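Local structure of ribosomal RNA processing protein 6 (Trypanosoma brucei brucei, 4NLC) at residues E78-L83 against Y133-V138; M112-R117 against F121-L126; R21-D26 against R31-P36. The protein probably trims and degrades RNA from the 3' end as the exosome-associated exoribonuclease whose catalytic core this chain represents. The protein carries 1 engineered substitution. One frame throughout, in Å; residues are numbered along the deposited sequence.

Contact 1. Residues E78-L83 against Y133-V138; sequences EDLEAL and YLMAPV
L80 meets M135 and E81 meets L134 where helix 77-87 of the RNase H-like 3'-5' exonuclease domain packs against the 3-10 turn leading into helix 136-140. No hydrogen bond links the two segments, so the pairing is a worked example of elements joined by side-chain touch alone, half buried and half at the surface. In the buried half, a methyl bears on a thioether: L80 CD1 lies 4.0 Å from M135 SD and 4.1 Å from M135 CG, and the two side chains cross at about a right angle. The bend in M135 at chi3 (69°) carries its CE onward, to the side chain of I114. Nearer solvent, L134 CD1 comes against the glutamate chain at a slant, 3.8 Å from E81 CG, with E81 OE2 no farther off. Because E81 runs extended past CG (chi2 176°), its aliphatic part and its carboxylate both flank that methyl.

A second shell surrounds these groups. V123, V128, N131 and M132 pack round L80, while L83, one turn on, reaches I114 of strand 108-115. L134 also touches V77. Y133 stacks its ring on that of Y25, and over one face of the Y133 ring, offset toward the rim, sits L134 CG, 3.9 Å above the plane.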
# COMPACT_ATOMS: atom_id res chain seq x y z
N GLU A 78 -7.77 20.91 -9.57
CA GLU A 78 -7.67 22.30 -9.05
C GLU A 78 -7.59 22.28 -7.53
O GLU A 78 -6.80 23.03 -6.96
CB GLU A 78 -8.88 23.18 -9.46
CG GLU A 78 -9.54 22.82 -10.78
CD GLU A 78 -10.56 21.70 -10.72
OE1 GLU A 78 -10.30 20.66 -11.36
OE2 GLU A 78 -11.62 21.87 -10.09
N ASP A 79 -8.39 21.44 -6.87
CA ASP A 79 -8.36 21.30 -5.41
C ASP A 79 -7.10 20.62 -4.91
O ASP A 79 -6.62 20.95 -3.83
CB ASP A 79 -9.63 20.64 -4.88
CG ASP A 79 -10.81 21.60 -4.95
OD1 ASP A 79 -10.60 22.82 -4.72
OD2 ASP A 79 -11.92 21.16 -5.30
N LEU A 80 -6.53 19.72 -5.73
CA LEU A 80 -5.27 19.04 -5.44
C LEU A 80 -4.10 20.04 -5.52
O LEU A 80 -3.23 20.03 -4.65
CB LEU A 80 -5.06 17.84 -6.39
CG LEU A 80 -3.79 17.01 -6.19
CD1 LEU A 80 -3.71 16.45 -4.75
CD2 LEU A 80 -3.70 15.89 -7.23
N GLU A 81 -4.10 20.88 -6.56
CA GLU A 81 -3.09 21.92 -6.78
C GLU A 81 -3.15 22.95 -5.66
O GLU A 81 -2.10 23.34 -5.16
CB GLU A 81 -3.30 22.62 -8.14
CG GLU A 81 -3.02 21.69 -9.31
CD GLU A 81 -3.29 22.28 -10.67
OE1 GLU A 81 -4.39 22.83 -10.88
OE2 GLU A 81 -2.40 22.15 -11.54
N ALA A 82 -4.38 23.40 -5.27
CA ALA A 82 -4.56 24.34 -4.16
C ALA A 82 -3.97 23.72 -2.88
O ALA A 82 -3.28 24.42 -2.12
CB ALA A 82 -6.04 24.68 -3.96
N LEU A 83 -4.20 22.42 -2.67
CA LEU A 83 -3.68 21.70 -1.50
C LEU A 83 -2.12 21.65 -1.52
O LEU A 83 -1.49 21.93 -0.51
CB LEU A 83 -4.29 20.29 -1.41
CG LEU A 83 -3.53 19.26 -0.55
CD1 LEU A 83 -3.52 19.66 0.94
CD2 LEU A 83 -4.07 17.89 -0.73
N TYR A 133 0.91 13.06 -9.47
CA TYR A 133 2.29 13.48 -9.75
C TYR A 133 2.53 14.95 -9.35
O TYR A 133 3.67 15.33 -9.06
CB TYR A 133 2.63 13.25 -11.23
CG TYR A 133 1.90 14.16 -12.20
CD1 TYR A 133 2.42 15.40 -12.55
CD2 TYR A 133 0.73 13.75 -12.82
CE1 TYR A 133 1.78 16.22 -13.47
CE2 TYR A 133 0.08 14.56 -13.76
CZ TYR A 133 0.59 15.81 -14.05
OH TYR A 133 -0.03 16.64 -14.95
N LEU A 134 1.44 15.75 -9.30
CA LEU A 134 1.46 17.17 -8.89
C LEU A 134 1.90 17.37 -7.44
O LEU A 134 2.21 18.49 -7.06
CB LEU A 134 0.11 17.88 -9.16
CG LEU A 134 -0.27 18.01 -10.65
CD1 LEU A 134 -1.70 18.48 -10.80
CD2 LEU A 134 0.68 18.93 -11.41
N MET A 135 1.94 16.30 -6.66
CA MET A 135 2.36 16.32 -5.27
C MET A 135 3.88 16.18 -5.15
O MET A 135 4.41 16.39 -4.07
CB MET A 135 1.67 15.18 -4.48
CG MET A 135 0.15 15.23 -4.56
SD MET A 135 -0.61 14.64 -3.05
CE MET A 135 -0.12 16.02 -1.90
N ALA A 136 4.59 15.82 -6.25
CA ALA A 136 6.06 15.68 -6.28
C ALA A 136 6.83 16.91 -5.70
O ALA A 136 7.80 16.69 -4.98
CB ALA A 136 6.56 15.33 -7.68
N PRO A 137 6.41 18.20 -5.85
CA PRO A 137 7.18 19.28 -5.18
C PRO A 137 7.15 19.17 -3.64
O PRO A 137 8.14 19.47 -2.99
CB PRO A 137 6.49 20.55 -5.67
CG PRO A 137 5.81 20.16 -6.94
CD PRO A 137 5.33 18.77 -6.67
N VAL A 138 6.03 18.70 -3.06
CA VAL A 138 5.89 18.53 -1.62
C VAL A 138 6.70 17.32 -1.16
O VAL A 138 7.53 17.46 -0.25
CB VAL A 138 4.41 18.47 -1.13
CG1 VAL A 138 4.32 18.22 0.38
CG2 VAL A 138 3.67 19.76 -1.48

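Contact 2. Residues M112-R117 against F121-L126; sequences MQISTR and FIVDCL
I114 and V123 touch on the helix-covered face of a beta hairpin, strands 108-115 and 120-123, that forms part of the mixed sheet of the RNase H-like exonuclease fold. Side chains alternate between two faces: M112, I114, F121 and V123 share one, on which the last three meet helix 77-87, whereas Q113 and I122 turn to the other side. On the first face one contact runs diagonally and not between directly paired residues, I114 CD1 lying 3.9 Å from V123 CG2. Directly opposite V123 stands M112, whose CB is also 3.7 Å from C125 SG. With CG anti to the backbone N (chi1 176°) and the next bond extended as well, M112 then leads away from the partner strand, toward M132 and M135. The F121 ring presents its edge to the neighbouring strand: I114 O lies near the ring plane, 3.8 Å from F121 CD2, and T116 CG2 approaches the same rim at 4.3 Å from F121 CE2. L83 of helix 77-87 closes over F121 and V123 together.

Four backbone bonds hold this register. They pair M112 with V123 and I114 with F121, flanking the non-hydrogen-bonded pair Q113 and I122. Among them V123 N reaches M112 O at 2.7 Å, while I114 N lies 3.0 Å from F121 O. Outward, I122 bonds to strand 71-74 and Q113 to strand 92-100, which places the hairpin inside the sheet. D124 forms a salt bridge to R209 through OD2 and makes an Asx turn, its OD1 accepting from L126 N at 3.0 Å.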
# COMPACT_ATOMS: atom_id res chain seq x y z
N MET A 112 -5.58 9.20 0.33
CA MET A 112 -4.38 9.75 0.95
C MET A 112 -4.92 10.74 2.00
O MET A 112 -5.82 11.52 1.70
CB MET A 112 -3.48 10.47 -0.07
CG MET A 112 -2.26 11.16 0.55
SD MET A 112 -1.22 12.05 -0.64
CE MET A 112 -0.27 10.71 -1.28
N GLN A 113 -4.38 10.69 3.20
CA GLN A 113 -4.81 11.60 4.25
C GLN A 113 -3.59 12.45 4.57
O GLN A 113 -2.45 11.95 4.59
CB GLN A 113 -5.31 10.84 5.50
CG GLN A 113 -6.52 9.92 5.24
CD GLN A 113 -6.10 8.49 5.14
OE1 GLN A 113 -5.93 7.80 6.14
NE2 GLN A 113 -5.87 8.02 3.95
N ILE A 114 -3.81 13.74 4.77
CA ILE A 114 -2.75 14.68 5.11
C ILE A 114 -3.21 15.59 6.22
O ILE A 114 -4.25 16.22 6.09
CB ILE A 114 -2.24 15.53 3.88
CG1 ILE A 114 -1.66 14.65 2.75
CG2 ILE A 114 -1.18 16.55 4.32
CD1 ILE A 114 -2.16 15.02 1.38
N SER A 115 -2.39 15.74 7.26
CA SER A 115 -2.68 16.72 8.29
C SER A 115 -1.53 17.71 8.38
O SER A 115 -0.36 17.32 8.30
CB SER A 115 -2.89 16.08 9.66
OG SER A 115 -4.10 15.35 9.77
N THR A 116 -1.88 18.97 8.61
CA THR A 116 -0.93 20.05 8.90
C THR A 116 -1.25 20.45 10.33
O THR A 116 -2.23 19.97 10.90
CB THR A 116 -1.04 21.26 7.90
OG1 THR A 116 -2.19 22.06 8.18
CG2 THR A 116 -1.01 20.85 6.44
N ARG A 117 -0.45 21.36 10.91
CA ARG A 117 -0.69 21.88 12.26
C ARG A 117 -2.05 22.59 12.37
O ARG A 117 -2.55 22.74 13.47
CB ARG A 117 0.43 22.87 12.66
CG ARG A 117 1.84 22.28 12.68
CD ARG A 117 1.96 21.08 13.62
NE ARG A 117 3.36 20.69 13.69
CZ ARG A 117 3.90 19.96 14.65
NH1 ARG A 117 3.15 19.46 15.63
NH2 ARG A 117 5.20 19.71 14.64
N PHE A 121 -6.77 17.08 5.55
CA PHE A 121 -7.17 16.88 4.16
C PHE A 121 -7.34 15.40 3.89
O PHE A 121 -6.67 14.57 4.51
CB PHE A 121 -6.12 17.44 3.20
CG PHE A 121 -5.90 18.94 3.33
CD1 PHE A 121 -6.72 19.83 2.64
CD2 PHE A 121 -4.88 19.44 4.13
CE1 PHE A 121 -6.52 21.21 2.75
CE2 PHE A 121 -4.67 20.82 4.23
CZ PHE A 121 -5.48 21.70 3.52
N ILE A 122 -8.28 15.08 3.02
CA ILE A 122 -8.53 13.71 2.53
C ILE A 122 -8.52 13.82 1.04
O ILE A 122 -9.30 14.60 0.49
CB ILE A 122 -9.80 13.02 3.10
CG1 ILE A 122 -9.62 12.68 4.59
CG2 ILE A 122 -10.13 11.74 2.29
CD1 ILE A 122 -10.94 12.35 5.32
N VAL A 123 -7.57 13.12 0.39
CA VAL A 123 -7.40 13.13 -1.04
C VAL A 123 -7.98 11.88 -1.71
O VAL A 123 -7.58 10.77 -1.42
CB VAL A 123 -5.92 13.40 -1.48
CG1 VAL A 123 -5.80 13.51 -3.00
CG2 VAL A 123 -5.42 14.68 -0.82
N ASP A 124 -8.86 12.10 -2.69
CA ASP A 124 -9.40 11.00 -3.45
C ASP A 124 -8.46 10.58 -4.58
O ASP A 124 -8.58 11.06 -5.71
CB ASP A 124 -10.84 11.28 -3.92
CG ASP A 124 -11.52 10.07 -4.52
OD1 ASP A 124 -10.81 9.13 -4.95
OD2 ASP A 124 -12.76 10.08 -4.61
N CYS A 125 -7.53 9.66 -4.24
CA CYS A 125 -6.52 8.96 -5.07
C CYS A 125 -7.10 8.27 -6.25
O CYS A 125 -6.32 7.82 -7.09
CB CYS A 125 -5.81 7.91 -4.22
SG CYS A 125 -4.68 8.59 -3.03
N LEU A 126 -8.38 7.94 -6.21
CA LEU A 126 -9.01 7.26 -7.31
C LEU A 126 -9.43 8.28 -8.34
O LEU A 126 -9.07 8.16 -9.50
CB LEU A 126 -10.21 6.41 -6.84
CG LEU A 126 -9.85 5.14 -6.07
CD1 LEU A 126 -11.12 4.42 -5.57
CD2 LEU A 126 -8.97 4.21 -6.91

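Contact 3. Residues R21-D26 against R31-P36; sequences RPVYYD and RHVGEP
Y24 and H32 form the close-packed side of this two-stranded antiparallel sheet, while V23, R31 and V33 line its more exposed face. H32 CB sits over the tyrosine ring, 3.8 Å from the Y24 ring centroid, a CH-pi contact. The planes of the two rings differ by 23°, but their offset gives little face-to-face overlap. Y24 reaches this place because its CG lies between the backbone N and the carbonyl carbon (chi1 65°), which swings the ring across to the opposite strand and puts its edge beside G34 N. That amide is itself spent on P22 O, at 2.7 Å. At the far end of H32, NE2 donates to D26 OD2 over 2.7 Å; the carboxylate oxygen lies in the imidazole plane, yet the donor stands 62° out of the carboxylate plane. The other oxygen, D26 OD1, takes the backbone N of K28 and V30, so the turn that joins the strands also steadies the acceptor of H32. At the rim of this side a water donates to V33 O at 3.2 Å and makes only a weak bond with Y24 OH.

On the more exposed side long side chains make the contacts. R31 is extended from CG to NE, lays its CB over the Y25 ring 4.0 Å from the centroid, and sets one face of its guanidinium against V23 CG1. R21 bends at chi3 so that NH1 reaches G34 O, a long bond of 3.3 Å, with P36 CD over one guanidinium face; neighbouring E35 is poorly ordered.

Beyond the pair, Y24 meets F41. Adjacent antiparallel strands, joined by a short turn and paired by cross-strand bonds, make this a beta hairpin, here a separate two-stranded sheet that touches the 133-136 turn.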
# COMPACT_ATOMS: atom_id res chain seq x y z
N ARG A 21 8.86 -0.74 -13.95
CA ARG A 21 9.57 0.40 -14.53
C ARG A 21 8.80 1.66 -14.12
O ARG A 21 7.64 1.82 -14.53
CB ARG A 21 9.68 0.31 -16.05
CG ARG A 21 10.54 1.42 -16.63
CD ARG A 21 10.51 1.50 -18.15
NE ARG A 21 11.09 0.32 -18.79
CZ ARG A 21 12.38 0.17 -19.07
NH1 ARG A 21 13.25 1.13 -18.76
NH2 ARG A 21 12.82 -0.94 -19.65
N PRO A 22 9.38 2.52 -13.28
CA PRO A 22 8.62 3.69 -12.82
C PRO A 22 8.56 4.84 -13.81
O PRO A 22 9.56 5.18 -14.41
CB PRO A 22 9.37 4.11 -11.54
CG PRO A 22 10.75 3.67 -11.76
CD PRO A 22 10.71 2.45 -12.64
N VAL A 23 7.38 5.42 -13.97
CA VAL A 23 7.13 6.64 -14.75
C VAL A 23 6.89 7.65 -13.62
O VAL A 23 6.08 7.38 -12.73
CB VAL A 23 5.91 6.54 -15.71
CG1 VAL A 23 5.60 7.90 -16.33
CG2 VAL A 23 6.15 5.50 -16.81
N TYR A 24 7.65 8.76 -13.61
CA TYR A 24 7.53 9.72 -12.51
C TYR A 24 7.80 11.17 -12.94
O TYR A 24 8.51 11.43 -13.92
CB TYR A 24 8.49 9.31 -11.37
CG TYR A 24 9.95 9.39 -11.78
CD1 TYR A 24 10.53 8.40 -12.57
CD2 TYR A 24 10.71 10.52 -11.48
CE1 TYR A 24 11.83 8.53 -13.05
CE2 TYR A 24 12.04 10.62 -11.88
CZ TYR A 24 12.58 9.64 -12.69
OH TYR A 24 13.87 9.76 -13.13
N TYR A 25 7.32 12.11 -12.12
CA TYR A 25 7.48 13.54 -12.31
C TYR A 25 8.41 14.17 -11.27
O TYR A 25 8.39 13.80 -10.09
CB TYR A 25 6.12 14.21 -12.31
CG TYR A 25 5.30 13.92 -13.55
CD1 TYR A 25 4.68 12.68 -13.73
CD2 TYR A 25 5.11 14.89 -14.53
CE1 TYR A 25 3.90 12.41 -14.86
CE2 TYR A 25 4.31 14.65 -15.64
CZ TYR A 25 3.72 13.41 -15.81
OH TYR A 25 2.94 13.17 -16.92
N ASP A 26 9.18 15.17 -11.70
CA ASP A 26 10.05 15.88 -10.77
C ASP A 26 9.27 17.06 -10.15
O ASP A 26 8.05 17.13 -10.34
CB ASP A 26 11.37 16.32 -11.45
CG ASP A 26 11.20 17.15 -12.72
OD1 ASP A 26 10.15 17.82 -12.87
OD2 ASP A 26 12.11 17.09 -13.59
N ARG A 31 7.86 14.94 -16.82
CA ARG A 31 7.70 13.49 -16.89
C ARG A 31 9.03 12.79 -17.20
O ARG A 31 9.74 13.19 -18.13
CB ARG A 31 6.67 13.14 -17.98
CG ARG A 31 6.24 11.67 -18.04
CD ARG A 31 5.23 11.45 -19.14
NE ARG A 31 4.77 10.06 -19.19
CZ ARG A 31 5.30 9.11 -19.96
NH1 ARG A 31 6.34 9.38 -20.74
NH2 ARG A 31 4.81 7.88 -19.93
N HIS A 32 9.34 11.72 -16.46
CA HIS A 32 10.52 10.89 -16.71
C HIS A 32 10.15 9.42 -16.72
O HIS A 32 9.18 9.00 -16.08
CB HIS A 32 11.65 11.14 -15.66
CG HIS A 32 12.03 12.57 -15.48
ND1 HIS A 32 13.05 13.14 -16.20
CD2 HIS A 32 11.49 13.51 -14.66
CE1 HIS A 32 13.11 14.40 -15.80
NE2 HIS A 32 12.20 14.67 -14.87
N VAL A 33 10.94 8.63 -17.45
CA VAL A 33 10.82 7.17 -17.51
C VAL A 33 12.07 6.62 -16.80
O VAL A 33 13.20 6.94 -17.18
CB VAL A 33 10.62 6.64 -18.96
CG1 VAL A 33 10.79 5.14 -19.03
CG2 VAL A 33 9.25 7.04 -19.51
N GLY A 34 11.83 5.90 -15.73
CA GLY A 34 12.88 5.28 -14.91
C GLY A 34 13.35 3.95 -15.47
O GLY A 34 13.00 3.58 -16.60
N GLU A 35 14.16 3.24 -14.67
CA GLU A 35 14.77 1.95 -15.02
C GLU A 35 14.38 0.88 -14.02
O GLU A 35 14.33 1.18 -12.82
CB GLU A 35 16.30 2.07 -15.08
CG GLU A 35 16.79 3.07 -16.12
CD GLU A 35 18.29 3.26 -16.22
OE1 GLU A 35 19.01 2.96 -15.24
OE2 GLU A 35 18.76 3.73 -17.28
N PRO A 36 14.14 -0.38 -14.47
CA PRO A 36 13.80 -1.46 -13.52
C PRO A 36 14.91 -1.66 -12.48
O PRO A 36 16.09 -1.54 -12.81
CB PRO A 36 13.64 -2.69 -14.42
CG PRO A 36 13.35 -2.15 -15.78
CD PRO A 36 14.18 -0.90 -15.86
O HOH W 1 15.34 8.98 -16.08

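In the fold
From the N terminus, contact 3 comes first and closes a short loop, with four residues between R21-D26 and R31-P36, before any strand of the main sheet has begun. Contact 1 opens later, at E78-L83, and closes only at Y133-V138, bringing together helix 77-87 and the turn before helix 136-140. Within that long excursion lies contact 2, the tight hairpin M112-R117 with F121-L126. Contacts 1 and 2 touch directly, M135 SD reaching M112 SD at 3.6 Å, which ties the helical layer to the sheet. Contact 3 touches contact 1 through Y25 and D26 but lies about 13 Å from contact 2 at the nearest atoms.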